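Local atomic coordinates of protein kinase containing Z-DNA binding domains (Danio rerio, PDB entry 4LB6), a protein that binds left-handed Z-DNA through its Zalpha domain and probably acts as a kinase of the translation initiation factor eIF2alpha. Residues R25-D30 / N62-W67; E11-I16 / L46-A51. All coordinates share one frame; numbering follows the deposited sequence.

Contact 1 (R25-D30 / N62-W67); sequences RSTVQD and NKRPVW. With nucleotides of chain B.
Ser26 and Trp67 form the single antiparallel bridge that ties the turn before helix 28-35 to strand 66-69 of the wing hairpin. It is a hydrogen-bonded pair: Ser26 N donates to Trp67 O (3.0 Å) and Trp67 N to Ser26 O (2.7 Å). The small Ser26 side chain suits its buried place: its CB turned away from strand 66-69, it packs against Tyr19 and Leu20 of helix 10-23, and OG bonds to Gly24 O. Arg25 crosses Val66 at about a right angle. A bend at chi3 (77°) swings NE out of line, and Val66 CG1 lies 3.5 Å from Arg25 CB and over the centre of the guanidinium, 3.6 Å above its plane.

Thr27 uses both branches of its side chain. Its hydroxyl joins a capping box at the start of helix 28-35, in which Thr27 N donates to Asp30 OD2 (3.0 Å) and Asp30 N returns a weak bond to Thr27 OG1. Its methyl CG2 packs 3.8 Å from Arg64 CB.

The Gln29 amide stacks on the Arg64 guanidinium, the planes 8° apart and Gln29 CD over the guanidinium centre. No hydrogen bond joins the two groups; both reach one phosphate oxygen. Arg64 NE donates to OP2 of DG3 in chain B at 3.1 Å (N-H...O 148°), and Gln29 NE2 adds a weak bond to it. The flat amide thus lies on the cation while both donate to the phosphate. A water linking Val28 N to Pro65 O bridges the first helical turn to the wing backbone. The Pro65 ring lies against the sugar-phosphate of DG3 of chain B, CD 3.4 Å from O3'. Helix start and wing converging on a phosphate typify the winged helix-turn-helix Zalpha domain bound to Z-DNA.

Contact 2 (E11-I16 / L46-A51); sequences EIEMRI and LYSLQA. With nucleotides of chain B.
Leu46 meets Ile16 across the two helices: its CB points away, but the branch end returns, bringing CD2 to 3.7 Å from Ile16 CG2. Two branched apolar side chains suit this buried place. Tyr47 faces the DNA instead. C8 of DG5 in chain B sits over the centre of the tyrosine ring, 3.4 Å above its plane, as in a CH-pi contact, and Tyr47 OH donates to DC4 OP1 at 2.6 Å. On its protein side Tyr47 packs edge-to-face with Trp67. At Ser48 the hydroxyl, anti to the backbone N (chi1 172°), shares a water with the Glu13 carboxylate; this water lies 2.9 Å from Ser48 OG and donates to Glu13 OE1. Leu49 and Glu13 run antiparallel alongside each other, Leu49 CD1 on Glu13 CG and Leu49 CD2 3.7 Å from Glu13 OE1; the same carboxylate bonds through OE2 to His45. The segment axes approach to 10.9 Å and cross at -82°. Packing of helix 10-23 on the recognition helix, nearly at right angles, belongs to the three-helix core of the winged helix-turn-helix fold in Zalpha domains.

Overall arrangement
Contact 2 is a buried crossing of helices 10-23 and 39-51, carried by leucine and isoleucine branches, by Glu13 lying along Leu49, and by a water joining Glu13 to Ser48. Contact 1, only partly buried, joins the start of helix 28-35 to strand 66-69 by backbone bonds, a cap and stacked polar groups that end at the DNA. Their centres are about 14 Å apart, on opposite sides of the chain's centre, yet they meet at Trp67, which touches Tyr47 and whose NE1 lies 3.6 Å from Leu46 CD1. The indole thereby connects wing to recognition helix, and both contacts present side chains to successive nucleotides of the same DNA strand.

Contact 1 (R25-D30 / N62-W67)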
# COMPACT_ATOMS: atom_id res chain seq x y z
N ARG A 25 2.19 18.36 -13.08
CA ARG A 25 2.82 17.10 -12.70
C ARG A 25 1.98 16.38 -11.66
O ARG A 25 1.70 16.94 -10.61
CB ARG A 25 4.24 17.35 -12.17
CG ARG A 25 5.30 17.53 -13.26
CD ARG A 25 6.60 18.18 -12.79
NE ARG A 25 7.46 17.25 -12.06
CZ ARG A 25 8.07 16.19 -12.60
NH1 ARG A 25 7.91 15.90 -13.90
NH2 ARG A 25 8.83 15.41 -11.84
N SER A 26 1.58 15.13 -11.96
CA SER A 26 0.74 14.35 -11.08
C SER A 26 1.07 12.86 -11.16
O SER A 26 1.56 12.37 -12.20
CB SER A 26 -0.72 14.53 -11.49
OG SER A 26 -1.05 15.89 -11.52
N THR A 27 0.80 12.14 -10.07
CA THR A 27 0.91 10.68 -10.08
C THR A 27 -0.46 10.09 -10.42
O THR A 27 -1.50 10.78 -10.40
CB THR A 27 1.32 10.14 -8.70
OG1 THR A 27 0.29 10.48 -7.76
CG2 THR A 27 2.67 10.80 -8.26
N VAL A 28 -0.47 8.81 -10.79
CA VAL A 28 -1.74 8.15 -11.08
C VAL A 28 -2.67 8.21 -9.85
O VAL A 28 -3.90 8.25 -9.97
CB VAL A 28 -1.55 6.68 -11.57
CG1 VAL A 28 -0.84 5.76 -10.49
CG2 VAL A 28 -2.91 6.09 -12.11
N GLN A 29 -2.09 8.18 -8.66
CA GLN A 29 -2.90 8.17 -7.46
C GLN A 29 -3.71 9.48 -7.34
O GLN A 29 -4.93 9.46 -7.08
CB GLN A 29 -2.01 7.93 -6.23
CG GLN A 29 -1.52 6.45 -6.09
CD GLN A 29 -0.30 6.08 -6.95
OE1 GLN A 29 0.32 6.94 -7.58
NE2 GLN A 29 0.06 4.80 -6.96
N ASP A 30 -3.03 10.61 -7.61
CA ASP A 30 -3.67 11.93 -7.74
C ASP A 30 -4.90 11.89 -8.63
O ASP A 30 -5.98 12.37 -8.29
CB ASP A 30 -2.67 12.96 -8.32
CG ASP A 30 -1.57 13.33 -7.33
OD1 ASP A 30 -1.88 13.28 -6.12
OD2 ASP A 30 -0.42 13.65 -7.76
N ASN A 62 12.57 3.65 -7.95
CA ASN A 62 11.27 2.97 -7.83
C ASN A 62 10.10 3.91 -7.50
O ASN A 62 9.01 3.45 -7.09
CB ASN A 62 11.32 1.80 -6.82
CG ASN A 62 11.87 0.52 -7.45
OD1 ASN A 62 11.96 0.41 -8.67
ND2 ASN A 62 12.21 -0.46 -6.60
N LYS A 63 10.32 5.21 -7.70
CA LYS A 63 9.31 6.20 -7.34
C LYS A 63 8.09 6.14 -8.22
O LYS A 63 8.11 5.55 -9.30
CB LYS A 63 9.89 7.61 -7.39
CG LYS A 63 10.88 7.91 -6.31
CD LYS A 63 11.23 9.40 -6.34
CE LYS A 63 9.92 10.21 -6.33
NZ LYS A 63 10.08 11.69 -6.46
N ARG A 64 7.02 6.75 -7.75
CA ARG A 64 5.85 6.88 -8.59
C ARG A 64 6.23 7.67 -9.80
O ARG A 64 6.76 8.76 -9.66
CB ARG A 64 4.77 7.65 -7.85
CG ARG A 64 4.55 7.14 -6.46
CD ARG A 64 3.16 7.52 -6.00
NE ARG A 64 2.65 6.38 -5.27
CZ ARG A 64 1.71 6.46 -4.35
NH1 ARG A 64 1.20 7.63 -4.04
NH2 ARG A 64 1.31 5.34 -3.76
N PRO A 65 5.92 7.15 -10.99
CA PRO A 65 6.11 7.98 -12.17
C PRO A 65 5.26 9.23 -11.99
O PRO A 65 4.25 9.19 -11.27
CB PRO A 65 5.57 7.12 -13.31
CG PRO A 65 5.71 5.66 -12.78
CD PRO A 65 5.42 5.80 -11.31
N VAL A 66 5.72 10.32 -12.58
CA VAL A 66 4.99 11.56 -12.54
C VAL A 66 4.66 11.97 -13.94
O VAL A 66 5.53 12.01 -14.82
CB VAL A 66 5.82 12.66 -11.82
CG1 VAL A 66 5.23 13.99 -12.06
CG2 VAL A 66 5.90 12.36 -10.29
N TRP A 67 3.40 12.31 -14.16
CA TRP A 67 2.88 12.50 -15.50
C TRP A 67 2.62 13.98 -15.75
O TRP A 67 2.28 14.69 -14.83
CB TRP A 67 1.58 11.72 -15.65
CG TRP A 67 1.82 10.23 -15.53
CD1 TRP A 67 1.78 9.48 -14.40
CD2 TRP A 67 2.17 9.36 -16.59
NE1 TRP A 67 2.06 8.13 -14.71
CE2 TRP A 67 2.34 8.05 -16.04
CE3 TRP A 67 2.37 9.55 -17.96
CZ2 TRP A 67 2.67 6.94 -16.84
CZ3 TRP A 67 2.71 8.47 -18.73
CH2 TRP A 67 2.86 7.18 -18.17
P DG B 3 4.15 3.10 -6.04
OP1 DG B 3 5.08 3.85 -5.12
OP2 DG B 3 2.80 3.55 -6.40
O5' DG B 3 5.09 3.11 -7.35
C5' DG B 3 4.62 2.40 -8.54
C4' DG B 3 5.74 2.23 -9.53
O4' DG B 3 6.94 1.56 -8.94
C3' DG B 3 5.27 1.46 -10.79
O3' DG B 3 4.82 2.46 -11.79
C2' DG B 3 6.63 0.87 -11.27
C1' DG B 3 7.51 0.73 -9.98
N9 DG B 3 7.65 -0.60 -9.35
C8 DG B 3 8.81 -1.19 -8.93
N7 DG B 3 8.64 -2.35 -8.37
C5 DG B 3 7.25 -2.53 -8.34
C6 DG B 3 6.53 -3.61 -7.83
O6 DG B 3 6.98 -4.58 -7.25
N1 DG B 3 5.14 -3.47 -7.99
C2 DG B 3 4.62 -2.33 -8.54
N2 DG B 3 3.30 -2.34 -8.54
N3 DG B 3 5.31 -1.26 -9.04
C4 DG B 3 6.62 -1.48 -8.95
P DC B 2 9.00 -0.47 -3.72
OP1 DC B 2 9.47 -1.87 -4.05
OP2 DC B 2 9.73 0.85 -3.90
O5' DC B 2 7.45 -0.26 -4.19
C5' DC B 2 7.34 0.06 -5.60
C4' DC B 2 5.86 0.01 -5.93
O4' DC B 2 5.40 -1.37 -5.82
C3' DC B 2 5.02 0.86 -4.94
O3' DC B 2 4.00 1.54 -5.70
C2' DC B 2 4.34 -0.23 -4.10
C1' DC B 2 4.19 -1.42 -5.07
N1 DC B 2 4.09 -2.75 -4.39
C2 DC B 2 2.80 -3.27 -4.27
O2 DC B 2 1.83 -2.58 -4.64
N3 DC B 2 2.63 -4.45 -3.65
C4 DC B 2 3.72 -5.10 -3.27
N4 DC B 2 3.57 -6.26 -2.63
C5 DC B 2 5.06 -4.58 -3.36
C6 DC B 2 5.21 -3.41 -3.99
O HOH W 1 2.20 7.32 -11.26

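Contact 2 (E11-I16 / L46-A51)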
# COMPACT_ATOMS: atom_id res chain seq x y z
N GLU A 11 -13.64 9.83 -23.49
CA GLU A 11 -14.05 10.63 -22.34
C GLU A 11 -13.06 10.48 -21.16
O GLU A 11 -12.74 11.45 -20.48
CB GLU A 11 -15.46 10.30 -21.86
CG GLU A 11 -15.90 11.15 -20.66
CD GLU A 11 -16.47 12.53 -21.09
OE1 GLU A 11 -16.91 12.69 -22.24
OE2 GLU A 11 -16.48 13.45 -20.25
N ILE A 12 -12.65 9.25 -20.89
CA ILE A 12 -11.65 9.02 -19.84
C ILE A 12 -10.39 9.77 -20.18
O ILE A 12 -9.80 10.43 -19.34
CB ILE A 12 -11.27 7.50 -19.73
CG1 ILE A 12 -12.48 6.69 -19.31
CG2 ILE A 12 -10.05 7.25 -18.80
CD1 ILE A 12 -13.03 7.13 -18.01
N GLU A 13 -9.96 9.66 -21.44
CA GLU A 13 -8.69 10.24 -21.79
C GLU A 13 -8.80 11.75 -21.72
O GLU A 13 -7.88 12.39 -21.27
CB GLU A 13 -8.15 9.74 -23.15
CG GLU A 13 -7.43 8.42 -22.99
CD GLU A 13 -6.93 7.74 -24.26
OE1 GLU A 13 -6.79 8.38 -25.32
OE2 GLU A 13 -6.65 6.53 -24.16
N MET A 14 -9.92 12.32 -22.16
CA MET A 14 -10.12 13.76 -22.03
C MET A 14 -10.06 14.18 -20.57
O MET A 14 -9.45 15.21 -20.21
CB MET A 14 -11.47 14.18 -22.66
CG MET A 14 -11.87 15.60 -22.30
SD MET A 14 -13.42 16.05 -23.11
CE MET A 14 -13.08 15.51 -24.78
N ARG A 15 -10.71 13.40 -19.71
CA ARG A 15 -10.76 13.73 -18.28
C ARG A 15 -9.37 13.65 -17.60
O ARG A 15 -9.01 14.47 -16.76
CB ARG A 15 -11.80 12.86 -17.55
CG ARG A 15 -13.29 13.33 -17.80
CD ARG A 15 -14.29 12.37 -17.08
NE ARG A 15 -14.20 12.51 -15.62
CZ ARG A 15 -14.31 11.52 -14.71
NH1 ARG A 15 -14.51 10.25 -15.05
NH2 ARG A 15 -14.20 11.85 -13.43
N ILE A 16 -8.57 12.69 -18.02
CA ILE A 16 -7.20 12.59 -17.53
C ILE A 16 -6.37 13.78 -17.98
O ILE A 16 -5.65 14.39 -17.17
CB ILE A 16 -6.54 11.29 -18.02
CG1 ILE A 16 -7.22 10.11 -17.30
CG2 ILE A 16 -4.99 11.29 -17.64
CD1 ILE A 16 -6.89 8.67 -17.86
N LEU A 46 -2.91 6.44 -19.40
CA LEU A 46 -1.71 7.28 -19.37
C LEU A 46 -0.63 6.70 -20.29
O LEU A 46 0.00 7.43 -21.08
CB LEU A 46 -1.15 7.33 -17.94
CG LEU A 46 -1.90 8.35 -17.07
CD1 LEU A 46 -1.48 8.14 -15.58
CD2 LEU A 46 -1.62 9.78 -17.45
N TYR A 47 -0.44 5.37 -20.20
CA TYR A 47 0.58 4.71 -21.04
C TYR A 47 0.20 4.83 -22.51
O TYR A 47 1.06 5.13 -23.38
CB TYR A 47 0.86 3.25 -20.62
CG TYR A 47 1.81 3.24 -19.42
CD1 TYR A 47 1.31 3.28 -18.11
CD2 TYR A 47 3.20 3.34 -19.62
CE1 TYR A 47 2.18 3.34 -17.01
CE2 TYR A 47 4.08 3.39 -18.53
CZ TYR A 47 3.59 3.42 -17.23
OH TYR A 47 4.49 3.43 -16.16
N SER A 48 -1.07 4.63 -22.81
CA SER A 48 -1.57 4.88 -24.19
C SER A 48 -1.38 6.32 -24.70
O SER A 48 -1.03 6.55 -25.87
CB SER A 48 -3.04 4.49 -24.31
OG SER A 48 -3.52 4.91 -25.59
N LEU A 49 -1.68 7.29 -23.83
CA LEU A 49 -1.47 8.69 -24.20
C LEU A 49 0.02 9.02 -24.33
O LEU A 49 0.39 9.93 -25.06
CB LEU A 49 -2.08 9.62 -23.16
CG LEU A 49 -3.58 9.67 -23.12
CD1 LEU A 49 -4.12 10.16 -21.76
CD2 LEU A 49 -4.04 10.58 -24.27
N GLN A 50 0.85 8.34 -23.57
CA GLN A 50 2.28 8.56 -23.69
C GLN A 50 2.75 8.07 -25.08
O GLN A 50 3.60 8.70 -25.78
CB GLN A 50 3.00 7.82 -22.55
CG GLN A 50 4.50 7.67 -22.74
CD GLN A 50 5.09 6.57 -21.87
OE1 GLN A 50 5.85 6.86 -20.96
NE2 GLN A 50 4.75 5.29 -22.15
N ALA A 51 2.17 6.95 -25.51
CA ALA A 51 2.59 6.33 -26.77
C ALA A 51 2.18 7.26 -27.87
O ALA A 51 2.85 7.33 -28.89
CB ALA A 51 1.97 4.95 -26.95
P DG B 5 -1.74 -0.75 -12.79
OP1 DG B 5 -1.71 0.49 -11.98
OP2 DG B 5 -2.77 -1.83 -12.60
O5' DG B 5 -1.74 -0.31 -14.31
C5' DG B 5 -1.85 -1.32 -15.42
C4' DG B 5 -1.57 -0.67 -16.75
O4' DG B 5 -0.26 -0.10 -16.80
C3' DG B 5 -1.54 -1.74 -17.89
O3' DG B 5 -2.88 -1.70 -18.41
C2' DG B 5 -0.59 -1.13 -18.89
C1' DG B 5 0.35 -0.23 -18.10
N9 DG B 5 1.71 -0.72 -17.82
C8 DG B 5 2.85 -0.02 -18.11
N7 DG B 5 3.96 -0.60 -17.68
C5 DG B 5 3.53 -1.80 -17.11
C6 DG B 5 4.30 -2.80 -16.45
O6 DG B 5 5.52 -2.83 -16.29
N1 DG B 5 3.52 -3.83 -15.93
C2 DG B 5 2.14 -3.83 -15.99
N2 DG B 5 1.50 -4.87 -15.39
N3 DG B 5 1.43 -2.84 -16.61
C4 DG B 5 2.17 -1.85 -17.13
P DC B 4 3.48 2.34 -12.60
OP1 DC B 4 3.49 3.26 -13.82
OP2 DC B 4 2.37 2.54 -11.56
O5' DC B 4 3.39 0.92 -13.20
C5' DC B 4 2.36 0.54 -14.23
C4' DC B 4 1.62 -0.74 -13.93
O4' DC B 4 2.64 -1.82 -13.89
C3' DC B 4 0.93 -0.77 -12.54
O3' DC B 4 -0.34 -1.48 -12.59
C2' DC B 4 1.96 -1.58 -11.67
C1' DC B 4 2.40 -2.58 -12.74
N1 DC B 4 3.69 -3.16 -12.34
C2 DC B 4 3.70 -4.35 -11.63
O2 DC B 4 2.65 -4.90 -11.38
N3 DC B 4 4.88 -4.86 -11.20
C4 DC B 4 6.03 -4.18 -11.45
N4 DC B 4 7.17 -4.81 -10.98
C5 DC B 4 6.05 -2.93 -12.13
C6 DC B 4 4.85 -2.47 -12.54
O HOH W 2 -4.11 7.55 -26.67